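Local coordinates for protein exported gluconolactonase (Xanthomonas campestris pv. campestris, PDB 3DR2) that hydrolyses gluconolactone to gluconate, a reaction of the glucose secondary metabolic pathways, using a calcium-binding six-bladed beta-propeller that forms a dimer, at residues A[251-256]-A[260-265]; A[282-285]-A[290-293]. One frame throughout, in Å; residues are numbered along the deposited sequence.

Interaction 1 (A[251-256]-A[260-265]); sequences WLWSSS and VCVFDS
Val-262 pushes both methyls against one face of the Trp-253 indole. CG2 sits over the six-membered ring as a CH-pi contact, 3.9 Å from the ring centroid, while CG1 lies over the middle of the whole ring system. The two side chains run alongside each other from a non-hydrogen-bonded antiparallel pair. With CG1 trans to the valine N (chi1 -171°), that methyl also reaches the second indole, where it meets Trp-251 CE3 at 4.0 Å. One valine branch thus touches both tryptophans. Trp-251 also rests on the next residue along, its CD1 3.7 Å from Asp-264 CA. The Trp-253 indole is probably held in its rotation by NE1, which bonds to one carboxylate oxygen of Asp-247, whose other oxygen takes the backbone N of Trp-251.

On the other face of the sheet, Phe-263 swings its CG beside its own N (chi1 -55°), which carries the ring back along the hairpin. Its edge, not its face, addresses the partner strand: CD1 lies 3.6 Å from Leu-252 O and CE1 points at Ser-254 CB. Ser-254 OG is spent locally, on Ser-255 O at 2.9 Å. Farther on, Ser-256 OG comes within 3.8 Å of Cys-261 SG, but its hydrogen bond goes to Gly-259 O.

Four backbone bonds tie the strands, two each in the pairs Leu-252/Phe-263 and Ser-254/Cys-261; Ser-254 N to Cys-261 O, 2.7 Å, is nearly straight. Strands 252-254 and 259-263 are the middle of a propeller blade, between strand 244-246 and strand 269-274. Helix 26-32 packs on the tryptophan face, with Leu-28 against Val-262 and Arg-31 in a cation-pi contact with Trp-251.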
ATOM      1  N   TRP A 251      28.457  -2.541  18.737  1.00 21.14           N
ATOM      2  CA  TRP A 251      27.239  -1.927  19.247  1.00 19.69           C
ATOM      3  C   TRP A 251      26.071  -2.364  18.384  1.00 20.31           C
ATOM      4  O   TRP A 251      26.201  -2.499  17.169  1.00 17.98           O
ATOM      5  CB  TRP A 251      27.323  -0.403  19.202  1.00 21.42           C
ATOM      6  CG  TRP A 251      28.295   0.206  20.150  1.00 21.76           C
ATOM      7  CD1 TRP A 251      29.068  -0.438  21.075  1.00 22.02           C
ATOM      8  CD2 TRP A 251      28.609   1.595  20.260  1.00 22.73           C
ATOM      9  NE1 TRP A 251      29.849   0.470  21.754  1.00 23.04           N
ATOM     10  CE2 TRP A 251      29.586   1.725  21.273  1.00 22.70           C
ATOM     11  CE3 TRP A 251      28.160   2.747  19.599  1.00 22.91           C
ATOM     12  CZ2 TRP A 251      30.122   2.963  21.640  1.00 24.01           C
ATOM     13  CZ3 TRP A 251      28.692   3.978  19.964  1.00 21.98           C
ATOM     14  CH2 TRP A 251      29.664   4.075  20.977  1.00 23.82           C
ATOM     15  N   LEU A 252      24.927  -2.573  19.021  1.00 18.76           N
ATOM     16  CA  LEU A 252      23.729  -2.984  18.311  1.00 19.04           C
ATOM     17  C   LEU A 252      22.751  -1.810  18.276  1.00 18.31           C
ATOM     18  O   LEU A 252      22.316  -1.312  19.318  1.00 18.69           O
ATOM     19  CB  LEU A 252      23.104  -4.203  19.004  1.00 18.88           C
ATOM     20  CG  LEU A 252      21.933  -4.893  18.299  1.00 18.66           C
ATOM     21  CD1 LEU A 252      21.829  -6.330  18.768  1.00 19.56           C
ATOM     22  CD2 LEU A 252      20.641  -4.144  18.565  1.00 18.38           C
ATOM     23  N   TRP A 253      22.438  -1.358  17.065  1.00 17.05           N
ATOM     24  CA  TRP A 253      21.514  -0.246  16.845  1.00 16.55           C
ATOM     25  C   TRP A 253      20.193  -0.876  16.442  1.00 16.99           C
ATOM     26  O   TRP A 253      20.083  -1.476  15.368  1.00 15.47           O
ATOM     27  CB  TRP A 253      22.034   0.665  15.727  1.00 17.04           C
ATOM     28  CG  TRP A 253      23.425   1.207  15.983  1.00 16.70           C
ATOM     29  CD1 TRP A 253      24.557   0.479  16.219  1.00 18.31           C
ATOM     30  CD2 TRP A 253      23.818   2.585  16.037  1.00 19.04           C
ATOM     31  NE1 TRP A 253      25.629   1.316  16.419  1.00 19.50           N
ATOM     32  CE2 TRP A 253      25.206   2.614  16.313  1.00 17.54           C
ATOM     33  CE3 TRP A 253      23.134   3.799  15.880  1.00 16.37           C
ATOM     34  CZ2 TRP A 253      25.926   3.813  16.437  1.00 19.13           C
ATOM     35  CZ3 TRP A 253      23.851   4.996  16.002  1.00 19.88           C
ATOM     36  CH2 TRP A 253      25.234   4.988  16.279  1.00 17.90           C
ATOM     37  N   SER A 254      19.190  -0.723  17.298  1.00 15.79           N
ATOM     38  CA  SER A 254      17.891  -1.334  17.057  1.00 17.20           C
ATOM     39  C   SER A 254      16.717  -0.391  16.911  1.00 17.30           C
ATOM     40  O   SER A 254      16.641   0.650  17.563  1.00 16.17           O
ATOM     41  CB  SER A 254      17.578  -2.311  18.189  1.00 17.11           C
ATOM     42  OG  SER A 254      16.279  -2.847  18.051  1.00 15.95           O
ATOM     43  N   SER A 255      15.785  -0.780  16.053  1.00 14.68           N
ATOM     44  CA  SER A 255      14.577   0.003  15.857  1.00 16.85           C
ATOM     45  C   SER A 255      13.706  -0.184  17.099  1.00 16.37           C
ATOM     46  O   SER A 255      13.925  -1.103  17.893  1.00 17.28           O
ATOM     47  CB  SER A 255      13.815  -0.504  14.630  1.00 17.90           C
ATOM     48  OG  SER A 255      13.430  -1.863  14.811  1.00 17.63           O
ATOM     49  N   SER A 256      12.737   0.706  17.266  1.00 16.50           N
ATOM     50  CA  SER A 256      11.787   0.648  18.371  1.00 16.34           C
ATOM     51  C   SER A 256      10.622   1.563  18.009  1.00 18.31           C
ATOM     52  O   SER A 256      10.640   2.217  16.964  1.00 17.38           O
ATOM     53  CB  SER A 256      12.431   1.092  19.691  1.00 17.64           C
ATOM     54  OG  SER A 256      12.735   2.475  19.684  1.00 17.67           O
ATOM     55  N   VAL A 260      15.623   4.779  17.285  1.00 16.96           N
ATOM     56  CA  VAL A 260      16.657   3.749  17.367  1.00 18.23           C
ATOM     57  C   VAL A 260      17.378   3.749  18.716  1.00 20.31           C
ATOM     58  O   VAL A 260      17.783   4.797  19.220  1.00 19.47           O
ATOM     59  CB  VAL A 260      17.700   3.913  16.233  1.00 18.34           C
ATOM     60  CG1 VAL A 260      18.917   3.026  16.499  1.00 17.59           C
ATOM     61  CG2 VAL A 260      17.068   3.539  14.900  1.00 17.08           C
ATOM     62  N   CYS A 261      17.518   2.560  19.295  1.00 17.87           N
ATOM     63  CA  CYS A 261      18.196   2.387  20.577  1.00 18.73           C
ATOM     64  C   CYS A 261      19.563   1.794  20.291  1.00 18.48           C
ATOM     65  O   CYS A 261      19.700   0.931  19.424  1.00 18.83           O
ATOM     66  CB  CYS A 261      17.416   1.428  21.487  1.00 18.31           C
ATOM     67  SG  CYS A 261      15.759   1.967  21.950  1.00 24.39           S
ATOM     68  N   VAL A 262      20.577   2.257  21.014  1.00 17.76           N
ATOM     69  CA  VAL A 262      21.927   1.756  20.824  1.00 19.27           C
ATOM     70  C   VAL A 262      22.401   1.058  22.097  1.00 19.62           C
ATOM     71  O   VAL A 262      22.359   1.637  23.185  1.00 20.92           O
ATOM     72  CB  VAL A 262      22.900   2.903  20.474  1.00 20.01           C
ATOM     73  CG1 VAL A 262      24.248   2.334  20.070  1.00 20.30           C
ATOM     74  CG2 VAL A 262      22.319   3.749  19.347  1.00 20.08           C
ATOM     75  N   PHE A 263      22.828  -0.194  21.951  1.00 20.28           N
ATOM     76  CA  PHE A 263      23.320  -0.992  23.070  1.00 20.47           C
ATOM     77  C   PHE A 263      24.762  -1.399  22.805  1.00 21.31           C
ATOM     78  O   PHE A 263      25.154  -1.561  21.651  1.00 19.63           O
ATOM     79  CB  PHE A 263      22.514  -2.284  23.223  1.00 20.59           C
ATOM     80  CG  PHE A 263      21.037  -2.084  23.355  1.00 19.41           C
ATOM     81  CD1 PHE A 263      20.232  -1.973  22.228  1.00 21.02           C
ATOM     82  CD2 PHE A 263      20.441  -2.038  24.613  1.00 20.06           C
ATOM     83  CE1 PHE A 263      18.849  -1.824  22.350  1.00 20.81           C
ATOM     84  CE2 PHE A 263      19.064  -1.889  24.746  1.00 19.85           C
ATOM     85  CZ  PHE A 263      18.266  -1.782  23.614  1.00 19.19           C
ATOM     86  N   ASP A 264      25.552  -1.567  23.864  1.00 21.93           N
ATOM     87  CA  ASP A 264      26.923  -2.015  23.685  1.00 22.05           C
ATOM     88  C   ASP A 264      26.841  -3.539  23.670  1.00 21.40           C
ATOM     89  O   ASP A 264      25.760  -4.093  23.858  1.00 22.73           O
ATOM     90  CB  ASP A 264      27.846  -1.490  24.810  1.00 22.86           C
ATOM     91  CG  ASP A 264      27.526  -2.066  26.186  1.00 22.51           C
ATOM     92  OD1 ASP A 264      28.035  -1.504  27.183  1.00 25.87           O
ATOM     93  OD2 ASP A 264      26.796  -3.072  26.287  1.00 21.60           O
ATOM     94  N   SER A 265      27.959  -4.216  23.440  1.00 22.14           N
ATOM     95  CA  SER A 265      27.948  -5.674  23.375  1.00 23.04           C
ATOM     96  C   SER A 265      27.515  -6.365  24.668  1.00 23.35           C
ATOM     97  O   SER A 265      27.162  -7.545  24.655  1.00 23.21           O
ATOM     98  CB  SER A 265      29.323  -6.192  22.948  1.00 24.36           C
ATOM     99  OG  SER A 265      30.320  -5.818  23.881  1.00 26.36           O
TER

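Interaction 2 (A[282-285]-A[290-293]); sequences CTFD and RLFI
Leu-291 sets its CD1 methyl on one face of the Phe-284 ring, 3.8 Å from the centroid and only 16° off the ring normal, a close CH-pi contact. The leucine CG lies trans to its N (chi1 173°), which directs the branch across the strand gap, and the same CD1 also touches Cys-282 CB at 4.2 Å. Cys-282 CB in turn meets Ile-293 CG1, completing a wholly buried apolar face. Between these pairs, Thr-283 and Phe-292 exchange two backbone bonds; the one from Phe-292 N to Thr-283 O, 2.8 Å, runs almost in line with the carbonyl.

This is the hairpin of strands 281-284 and 290-295. Its sheet also takes in strand 298-303 and, from the N-terminal part of the chain, strand 38-41, so the blade is stitched from both ends of the protein, the Velcro closure familiar in beta-propellers. Strand 281-284 is the edge strand next to the central channel, and the Thr-283 side chain comes to about 4 Å from a bound calcium ion.

The face of Thr-283 and Phe-292 is less enclosed: Thr-283 and, near the turn, Arg-290 are partly exposed, although Phe-292 and Asp-285 are buried. Here Arg-290 meets Asp-285 side-on, with NE (3.0 Å) and NH2 (3.2 Å) both directed at OD2, which lies in the guanidinium plane. The carboxylate is turned 72° from that plane; NE meets OD2 from above the carboxylate, whereas NH2 comes close to its plane, on the anti side. The other carboxylate oxygen, OD1, accepts the backbone N of Arg-290 at 3.0 Å and that of Gln-289. Four donors thus hold the acid, probably stabilising its charged form, while NH2 has a second salt-bridge partner in Glu-74. Phe-292 turns its ring edge to Asp-285, CE2 lying 3.8 Å from CB.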
ATOM      1  N   CYS A 282      16.933  -0.605  10.448  1.00 12.31           N
ATOM      2  CA  CYS A 282      18.025   0.334  10.231  1.00 15.07           C
ATOM      3  C   CYS A 282      19.268  -0.398   9.767  1.00 15.66           C
ATOM      4  O   CYS A 282      19.386  -1.616   9.937  1.00 14.64           O
ATOM      5  CB  CYS A 282      18.319   1.157  11.497  1.00 16.80           C
ATOM      6  SG  CYS A 282      18.860   0.233  12.971  1.00 16.60           S
ATOM      7  N   THR A 283      20.188   0.343   9.160  1.00 12.33           N
ATOM      8  CA  THR A 283      21.427  -0.240   8.661  1.00 13.49           C
ATOM      9  C   THR A 283      22.407   0.900   8.400  1.00 15.12           C
ATOM     10  O   THR A 283      22.012   2.066   8.346  1.00 15.83           O
ATOM     11  CB  THR A 283      21.176  -1.029   7.339  1.00 13.28           C
ATOM     12  OG1 THR A 283      22.257  -1.944   7.105  1.00 14.37           O
ATOM     13  CG2 THR A 283      21.066  -0.073   6.147  1.00 16.18           C
ATOM     14  N   PHE A 284      23.683   0.565   8.265  1.00 15.08           N
ATOM     15  CA  PHE A 284      24.703   1.570   7.986  1.00 17.62           C
ATOM     16  C   PHE A 284      25.171   1.422   6.557  1.00 17.67           C
ATOM     17  O   PHE A 284      24.920   0.400   5.909  1.00 16.52           O
ATOM     18  CB  PHE A 284      25.931   1.382   8.876  1.00 17.41           C
ATOM     19  CG  PHE A 284      25.787   1.959  10.246  1.00 21.52           C
ATOM     20  CD1 PHE A 284      25.371   1.169  11.306  1.00 23.29           C
ATOM     21  CD2 PHE A 284      26.079   3.297  10.476  1.00 21.91           C
ATOM     22  CE1 PHE A 284      25.250   1.708  12.586  1.00 24.83           C
ATOM     23  CE2 PHE A 284      25.960   3.845  11.750  1.00 23.85           C
ATOM     24  CZ  PHE A 284      25.546   3.047  12.806  1.00 23.89           C
ATOM     25  N   ASP A 285      25.854   2.448   6.063  1.00 16.85           N
ATOM     26  CA  ASP A 285      26.418   2.372   4.732  1.00 17.85           C
ATOM     27  C   ASP A 285      27.740   1.631   4.937  1.00 19.19           C
ATOM     28  O   ASP A 285      28.092   1.271   6.064  1.00 19.09           O
ATOM     29  CB  ASP A 285      26.646   3.776   4.149  1.00 18.11           C
ATOM     30  CG  ASP A 285      27.577   4.622   4.991  1.00 18.67           C
ATOM     31  OD1 ASP A 285      27.713   4.359   6.204  1.00 18.71           O
ATOM     32  OD2 ASP A 285      28.163   5.567   4.436  1.00 18.81           O
ATOM     33  N   ARG A 290      26.974   6.713   7.925  1.00 16.93           N
ATOM     34  CA  ARG A 290      25.597   7.159   7.752  1.00 14.18           C
ATOM     35  C   ARG A 290      24.667   6.045   8.204  1.00 14.24           C
ATOM     36  O   ARG A 290      24.804   4.906   7.766  1.00 14.02           O
ATOM     37  CB  ARG A 290      25.313   7.501   6.284  1.00 14.45           C
ATOM     38  CG  ARG A 290      26.026   8.746   5.769  1.00 15.01           C
ATOM     39  CD  ARG A 290      25.829   8.910   4.265  1.00 14.48           C
ATOM     40  NE  ARG A 290      26.473   7.829   3.524  1.00 14.22           N
ATOM     41  CZ  ARG A 290      26.464   7.706   2.200  1.00 15.46           C
ATOM     42  NH1 ARG A 290      25.837   8.598   1.440  1.00 15.33           N
ATOM     43  NH2 ARG A 290      27.107   6.697   1.629  1.00 17.24           N
ATOM     44  N   LEU A 291      23.746   6.381   9.098  1.00 13.95           N
ATOM     45  CA  LEU A 291      22.779   5.412   9.604  1.00 16.13           C
ATOM     46  C   LEU A 291      21.451   5.646   8.900  1.00 15.95           C
ATOM     47  O   LEU A 291      20.888   6.736   8.981  1.00 17.13           O
ATOM     48  CB  LEU A 291      22.577   5.586  11.109  1.00 17.92           C
ATOM     49  CG  LEU A 291      21.461   4.736  11.725  1.00 18.53           C
ATOM     50  CD1 LEU A 291      21.914   3.281  11.826  1.00 18.47           C
ATOM     51  CD2 LEU A 291      21.105   5.286  13.100  1.00 19.61           C
ATOM     52  N   PHE A 292      20.957   4.621   8.210  1.00 14.80           N
ATOM     53  CA  PHE A 292      19.682   4.708   7.509  1.00 15.37           C
ATOM     54  C   PHE A 292      18.614   4.021   8.366  1.00 16.74           C
ATOM     55  O   PHE A 292      18.841   2.934   8.907  1.00 15.53           O
ATOM     56  CB  PHE A 292      19.785   4.021   6.145  1.00 14.80           C
ATOM     57  CG  PHE A 292      20.754   4.684   5.205  1.00 16.26           C
ATOM     58  CD1 PHE A 292      20.325   5.679   4.335  1.00 14.38           C
ATOM     59  CD2 PHE A 292      22.098   4.323   5.201  1.00 17.71           C
ATOM     60  CE1 PHE A 292      21.221   6.310   3.470  1.00 16.12           C
ATOM     61  CE2 PHE A 292      23.004   4.948   4.340  1.00 17.23           C
ATOM     62  CZ  PHE A 292      22.560   5.943   3.474  1.00 15.93           C
ATOM     63  N   ILE A 293      17.453   4.661   8.482  1.00 14.89           N
ATOM     64  CA  ILE A 293      16.356   4.130   9.291  1.00 14.39           C
ATOM     65  C   ILE A 293      15.046   4.136   8.508  1.00 14.96           C
ATOM     66  O   ILE A 293      14.701   5.133   7.879  1.00 13.20           O
ATOM     67  CB  ILE A 293      16.152   4.989  10.554  1.00 13.88           C
ATOM     68  CG1 ILE A 293      17.486   5.198  11.273  1.00 13.54           C
ATOM     69  CG2 ILE A 293      15.143   4.318  11.484  1.00 14.55           C
ATOM     70  CD1 ILE A 293      17.398   6.183  12.419  1.00 15.41           C
TER

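How the interactions relate
Interaction 1 is complete before interaction 2 begins, and the two hairpins belong to consecutive blades of the propeller, with centres about 12 Å apart. Their sheets are separate but meet directly. The edge of Phe-284 strikes the indole of Trp-253 on the face away from Val-262, CZ to CE2 at 3.6 Å, and Leu-291 CD2 joins it on that ring. Farther along the strands, Val-260 CG2 touches Ile-293 CD1, and Cys-282 SG lies 3.2 Å from Trp-253 O. The N-terminal region contributes strand 22-23 to one blade and 38-41 to the other. The ring-closing blade packs on its neighbour mainly through Phe-284, Leu-291 and Ile-293.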